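Local coordinates for BluB-like flavoprotein (Clostridium difficile 630, PDB 3EO8), which binds flavin mononucleotide and probably acts as an oxidoreductase of the nitroreductase family, at residues F86-F96 with C161-A169. Residues are numbered along the deposited sequence; the frame is centred on the assembly and turned at random.
With FMN (flavin mononucleotide), chain G.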
loop_
_atom_site.group_PDB
_atom_site.type_symbol
_atom_site.label_atom_id
_atom_site.label_comp_id
_atom_site.label_asym_id
_atom_site.label_seq_id
_atom_site.Cartn_x
_atom_site.Cartn_y
_atom_site.Cartn_z
ATOM N N PHE A 86 4.270 -11.824 23.219
ATOM C CA PHE A 86 3.184 -12.036 22.224
ATOM C C PHE A 86 1.774 -11.972 22.850
ATOM O O PHE A 86 0.848 -11.427 22.241
ATOM C CB PHE A 86 3.393 -13.362 21.505
ATOM C CG PHE A 86 2.502 -13.582 20.312
ATOM C CD1 PHE A 86 2.420 -12.655 19.310
ATOM C CD2 PHE A 86 1.798 -14.775 20.169
ATOM C CE1 PHE A 86 1.631 -12.904 18.171
ATOM C CE2 PHE A 86 1.025 -15.017 19.050
ATOM C CZ PHE A 86 0.939 -14.064 18.059
ATOM N N ARG A 87 1.613 -12.492 24.066
ATOM C CA ARG A 87 0.353 -12.340 24.798
ATOM C C ARG A 87 -0.048 -10.872 24.943
ATOM O O ARG A 87 -1.206 -10.493 24.731
ATOM C CB ARG A 87 0.481 -12.975 26.193
ATOM C CG ARG A 87 0.565 -14.479 26.171
ATOM C CD ARG A 87 0.740 -15.163 27.570
ATOM N NE ARG A 87 0.630 -16.603 27.380
ATOM C CZ ARG A 87 1.635 -17.472 27.260
ATOM N NH1 ARG A 87 2.909 -17.134 27.437
ATOM N NH2 ARG A 87 1.350 -18.734 27.026
ATOM N N LYS A 88 0.914 -10.045 25.340
ATOM C CA LYS A 88 0.627 -8.621 25.573
ATOM C C LYS A 88 0.352 -7.964 24.234
ATOM O O LYS A 88 -0.546 -7.138 24.115
ATOM C CB LYS A 88 1.816 -7.921 26.265
ATOM C CG LYS A 88 1.518 -6.435 26.632
ATOM C CD LYS A 88 2.667 -5.736 27.402
ATOM N N PHE A 89 1.140 -8.327 23.225
ATOM C CA PHE A 89 0.991 -7.734 21.891
ATOM C C PHE A 89 -0.418 -7.947 21.296
ATOM O O PHE A 89 -1.049 -7.011 20.784
ATOM C CB PHE A 89 2.053 -8.293 20.937
ATOM C CG PHE A 89 1.840 -7.889 19.527
ATOM C CD1 PHE A 89 2.290 -6.676 19.067
ATOM C CD2 PHE A 89 1.126 -8.712 18.656
ATOM C CE1 PHE A 89 2.053 -6.287 17.753
ATOM C CE2 PHE A 89 0.899 -8.324 17.356
ATOM C CZ PHE A 89 1.355 -7.110 16.910
ATOM N N VAL A 90 -0.914 -9.179 21.368
ATOM C CA VAL A 90 -2.221 -9.471 20.780
ATOM C C VAL A 90 -3.366 -8.701 21.464
ATOM O O VAL A 90 -4.278 -8.235 20.781
ATOM C CB VAL A 90 -2.473 -10.953 20.709
ATOM C CG1 VAL A 90 -3.906 -11.257 20.247
ATOM C CG2 VAL A 90 -1.447 -11.545 19.790
ATOM N N LYS A 91 -3.286 -8.514 22.786
ATOM C CA LYS A 91 -4.298 -7.719 23.516
ATOM C C LYS A 91 -4.268 -6.283 23.110
ATOM O O LYS A 91 -5.313 -5.654 22.899
ATOM C CB LYS A 91 -4.038 -7.723 25.015
ATOM C CG LYS A 91 -4.373 -8.976 25.688
ATOM C CD LYS A 91 -3.958 -8.876 27.173
ATOM C CE LYS A 91 -3.788 -10.274 27.740
ATOM N NZ LYS A 91 -3.370 -10.262 29.154
ATOM N N ASN A 92 -3.063 -5.741 23.032
ATOM C CA ASN A 92 -2.912 -4.299 22.849
ATOM C C ASN A 92 -3.013 -3.828 21.405
ATOM O O ASN A 92 -3.521 -2.725 21.128
ATOM C CB ASN A 92 -1.611 -3.873 23.505
ATOM C CG ASN A 92 -1.701 -3.929 25.033
ATOM O OD1 ASN A 92 -2.792 -3.847 25.605
ATOM N ND2 ASN A 92 -0.556 -4.073 25.689
ATOM N N PHE A 93 -2.543 -4.677 20.496
ATOM C CA PHE A 93 -2.457 -4.361 19.061
ATOM C C PHE A 93 -3.332 -5.223 18.141
ATOM O O PHE A 93 -3.280 -5.094 16.912
ATOM C CB PHE A 93 -0.984 -4.388 18.614
ATOM C CG PHE A 93 -0.153 -3.359 19.327
ATOM C CD1 PHE A 93 -0.243 -2.026 18.960
ATOM C CD2 PHE A 93 0.642 -3.707 20.425
ATOM C CE1 PHE A 93 0.492 -1.049 19.652
ATOM C CE2 PHE A 93 1.375 -2.749 21.118
ATOM C CZ PHE A 93 1.290 -1.419 20.732
ATOM N N THR A 94 -4.173 -6.075 18.691
ATOM C CA THR A 94 -5.121 -6.774 17.818
ATOM C C THR A 94 -6.550 -6.742 18.413
ATOM O O THR A 94 -7.473 -6.186 17.813
ATOM C CB THR A 94 -4.715 -8.244 17.511
ATOM O OG1 THR A 94 -3.308 -8.337 17.211
ATOM C CG2 THR A 94 -5.533 -8.773 16.321
ATOM N N LEU A 95 -6.737 -7.299 19.605
ATOM C CA LEU A 95 -8.088 -7.532 20.074
ATOM C C LEU A 95 -8.766 -6.251 20.591
ATOM O O LEU A 95 -9.930 -6.299 20.967
ATOM C CB LEU A 95 -8.133 -8.631 21.124
ATOM C CG LEU A 95 -7.754 -10.048 20.673
ATOM C CD1 LEU A 95 -7.700 -10.992 21.922
ATOM C CD2 LEU A 95 -8.739 -10.532 19.636
ATOM N N PHE A 96 -8.042 -5.127 20.602
ATOM C CA PHE A 96 -8.626 -3.829 20.963
ATOM C C PHE A 96 -9.714 -3.369 20.008
ATOM O O PHE A 96 -10.498 -2.492 20.355
ATOM C CB PHE A 96 -7.556 -2.725 21.013
ATOM C CG PHE A 96 -7.108 -2.302 19.671
ATOM C CD1 PHE A 96 -7.816 -1.341 18.969
ATOM C CD2 PHE A 96 -6.043 -2.929 19.060
ATOM C CE1 PHE A 96 -7.455 -0.970 17.715
ATOM C CE2 PHE A 96 -5.664 -2.567 17.791
ATOM C CZ PHE A 96 -6.377 -1.601 17.105
ATOM N N CYS A 161 -8.034 2.489 13.230
ATOM C CA CYS A 161 -6.734 1.861 13.242
ATOM C C CYS A 161 -6.804 0.814 12.187
ATOM O O CYS A 161 -7.799 0.111 12.067
ATOM C CB CYS A 161 -6.407 1.214 14.585
ATOM S SG CYS A 161 -4.691 0.595 14.794
ATOM N N TRP A 162 -5.715 0.731 11.445
ATOM C CA TRP A 162 -5.468 -0.264 10.412
ATOM C C TRP A 162 -4.835 -1.484 11.068
ATOM O O TRP A 162 -3.952 -1.325 11.886
ATOM C CB TRP A 162 -4.477 0.405 9.480
ATOM C CG TRP A 162 -4.219 -0.137 8.109
ATOM C CD1 TRP A 162 -4.169 -1.439 7.700
ATOM C CD2 TRP A 162 -3.804 0.649 6.999
ATOM N NE1 TRP A 162 -3.825 -1.489 6.373
ATOM C CE2 TRP A 162 -3.587 -0.219 5.924
ATOM C CE3 TRP A 162 -3.644 2.023 6.800
ATOM C CZ2 TRP A 162 -3.200 0.237 4.661
ATOM C CZ3 TRP A 162 -3.275 2.479 5.541
ATOM C CH2 TRP A 162 -3.043 1.577 4.491
ATOM N N LEU A 163 -5.310 -2.687 10.753
ATOM C CA LEU A 163 -4.750 -3.904 11.334
ATOM C C LEU A 163 -4.376 -4.933 10.310
ATOM O O LEU A 163 -5.167 -5.293 9.448
ATOM C CB LEU A 163 -5.740 -4.545 12.292
ATOM C CG LEU A 163 -6.150 -3.731 13.542
ATOM C CD1 LEU A 163 -7.313 -2.767 13.314
ATOM C CD2 LEU A 163 -6.462 -4.699 14.713
ATOM N N THR A 164 -3.176 -5.468 10.445
ATOM C CA THR A 164 -2.814 -6.691 9.726
ATOM C C THR A 164 -2.306 -7.754 10.689
ATOM O O THR A 164 -1.990 -8.876 10.266
ATOM C CB THR A 164 -1.791 -6.436 8.595
ATOM O OG1 THR A 164 -0.625 -5.794 9.108
ATOM C CG2 THR A 164 -2.432 -5.615 7.463
ATOM N N SER A 165 -2.239 -7.451 11.982
ATOM C CA SER A 165 -1.624 -8.376 12.944
ATOM C C SER A 165 -2.463 -9.641 13.153
ATOM O O SER A 165 -1.977 -10.612 13.672
ATOM C CB SER A 165 -1.356 -7.711 14.299
ATOM O OG SER A 165 -2.534 -7.229 14.890
ATOM N N GLN A 166 -3.725 -9.617 12.751
ATOM C CA GLN A 166 -4.568 -10.805 12.848
ATOM C C GLN A 166 -4.287 -11.874 11.792
ATOM O O GLN A 166 -4.878 -12.951 11.855
ATOM C CB GLN A 166 -6.044 -10.392 12.736
ATOM C CG GLN A 166 -6.506 -9.981 11.345
ATOM C CD GLN A 166 -6.002 -8.617 10.897
ATOM O OE1 GLN A 166 -5.653 -7.769 11.724
ATOM N NE2 GLN A 166 -5.987 -8.379 9.569
ATOM N N ASN A 167 -3.455 -11.579 10.801
ATOM C CA ASN A 167 -3.490 -12.352 9.555
ATOM C C ASN A 167 -2.893 -13.753 9.630
ATOM O O ASN A 167 -3.138 -14.542 8.727
ATOM C CB ASN A 167 -2.889 -11.575 8.367
ATOM C CG ASN A 167 -3.806 -10.452 7.857
ATOM O OD1 ASN A 167 -5.008 -10.447 8.078
ATOM N ND2 ASN A 167 -3.214 -9.499 7.172
ATOM N N TYR A 168 -2.193 -14.096 10.703
ATOM C CA TYR A 168 -1.861 -15.508 10.955
ATOM C C TYR A 168 -3.156 -16.348 11.124
ATOM O O TYR A 168 -3.103 -17.582 11.019
ATOM C CB TYR A 168 -0.899 -15.730 12.154
ATOM C CG TYR A 168 -1.363 -15.138 13.464
ATOM C CD1 TYR A 168 -2.381 -15.729 14.202
ATOM C CD2 TYR A 168 -0.803 -13.964 13.956
ATOM C CE1 TYR A 168 -2.827 -15.175 15.375
ATOM C CE2 TYR A 168 -1.229 -13.422 15.141
ATOM C CZ TYR A 168 -2.258 -14.008 15.840
ATOM O OH TYR A 168 -2.699 -13.452 17.029
ATOM N N ALA A 169 -4.285 -15.680 11.366
ATOM C CA ALA A 169 -5.602 -16.329 11.473
ATOM C C ALA A 169 -6.590 -15.917 10.363
ATOM O O ALA A 169 -7.793 -16.113 10.493
ATOM C CB ALA A 169 -6.231 -16.013 12.825
HETATM N N1 FMN G . -1.690 -1.062 14.630
HETATM C C2 FMN G . -2.144 -2.003 15.523
HETATM O O2 FMN G . -2.388 -1.728 16.706
HETATM N N3 FMN G . -2.355 -3.288 15.103
HETATM C C4 FMN G . -2.077 -3.701 13.833
HETATM O O4 FMN G . -2.309 -4.886 13.504
HETATM C C4A FMN G . -1.618 -2.756 12.923
HETATM N N5 FMN G . -1.364 -3.128 11.616
HETATM C C5A FMN G . -0.946 -2.189 10.697
HETATM C C6 FMN G . -0.737 -2.596 9.391
HETATM C C7 FMN G . -0.329 -1.668 8.449
HETATM C C7M FMN G . -0.503 -2.049 7.015
HETATM C C8 FMN G . -0.160 -0.329 8.820
HETATM C C8M FMN G . -0.113 0.731 7.756
HETATM C C9 FMN G . -0.381 0.064 10.130
HETATM C C9A FMN G . -0.784 -0.857 11.083
HETATM N N10 FMN G . -0.984 -0.502 12.417
HETATM C C10 FMN G . -1.454 -1.436 13.318
HETATM C "C1'" FMN G . -0.732 0.896 12.916
HETATM C "C2'" FMN G . 0.747 1.187 13.167
HETATM O "O2'" FMN G . 1.176 0.562 14.371
HETATM C "C3'" FMN G . 0.933 2.694 13.278
HETATM O "O3'" FMN G . 0.568 3.286 12.037
HETATM C "C4'" FMN G . 2.329 3.157 13.686
HETATM O "O4'" FMN G . 2.677 2.676 14.972
HETATM C "C5'" FMN G . 2.358 4.691 13.683
HETATM O "O5'" FMN G . 1.436 5.169 14.645
HETATM P P FMN G . 0.352 6.288 14.198
HETATM O O1P FMN G . -0.495 6.649 15.382
HETATM O O2P FMN G . -0.483 5.617 13.117
HETATM O O3P FMN G . 1.016 7.516 13.593
HETATM O O HOH W 1 -2.375 -10.763 16.518
#
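The flavin site of this nitroreductase-family fold takes shape where the end of helix 80-93 meets the turn after strand 159-163, T94 facing S165 beside the pyrimidine edge of FMN. From the helix end, F93 O accepts a hydrogen bond from FMN N3 at 2.7 Å, nearly straight (177°). From the turn, S165 N donates to FMN O4 at 3.0 Å, and T164 N reaches FMN N5 at 3.2 Å. S165 OG sits between the two sides: a chi1 of 60° turns it to meet T94 OG1 and FMN O4 together, 2.7 Å from each, though the protons here are not settled. Behind it a water joins T94 OG1, S165 O and Y168 OH, carrying the polar network away from the cofactor into an apolar patch. There the rim of the F86 ring brings CZ to within 3.7 Å of Y168 CE2, the planes inclined at 58°, while V90 CG2 packs against Y168 OH and over one face of F86, offset toward its rim. On one face of the flavin, C161 SG lies near N1, and beyond it F96 CZ meets SG at 3.6 Å in an oblique sulfur-aromatic contact; L163 CD2 approaches F96 CE2. R15, which hydrogen-bonds FMN through NE, packs on F93 and F96. Q166 NE2 gives a hydrogen bond to L163 O, tying the turn back to its strand. With N3 matched to an acceptor and O4 and N5 to N-H donors, the pocket would probably draw electron density toward that edge of the oxidised flavin, making N5 a readier hydride acceptor.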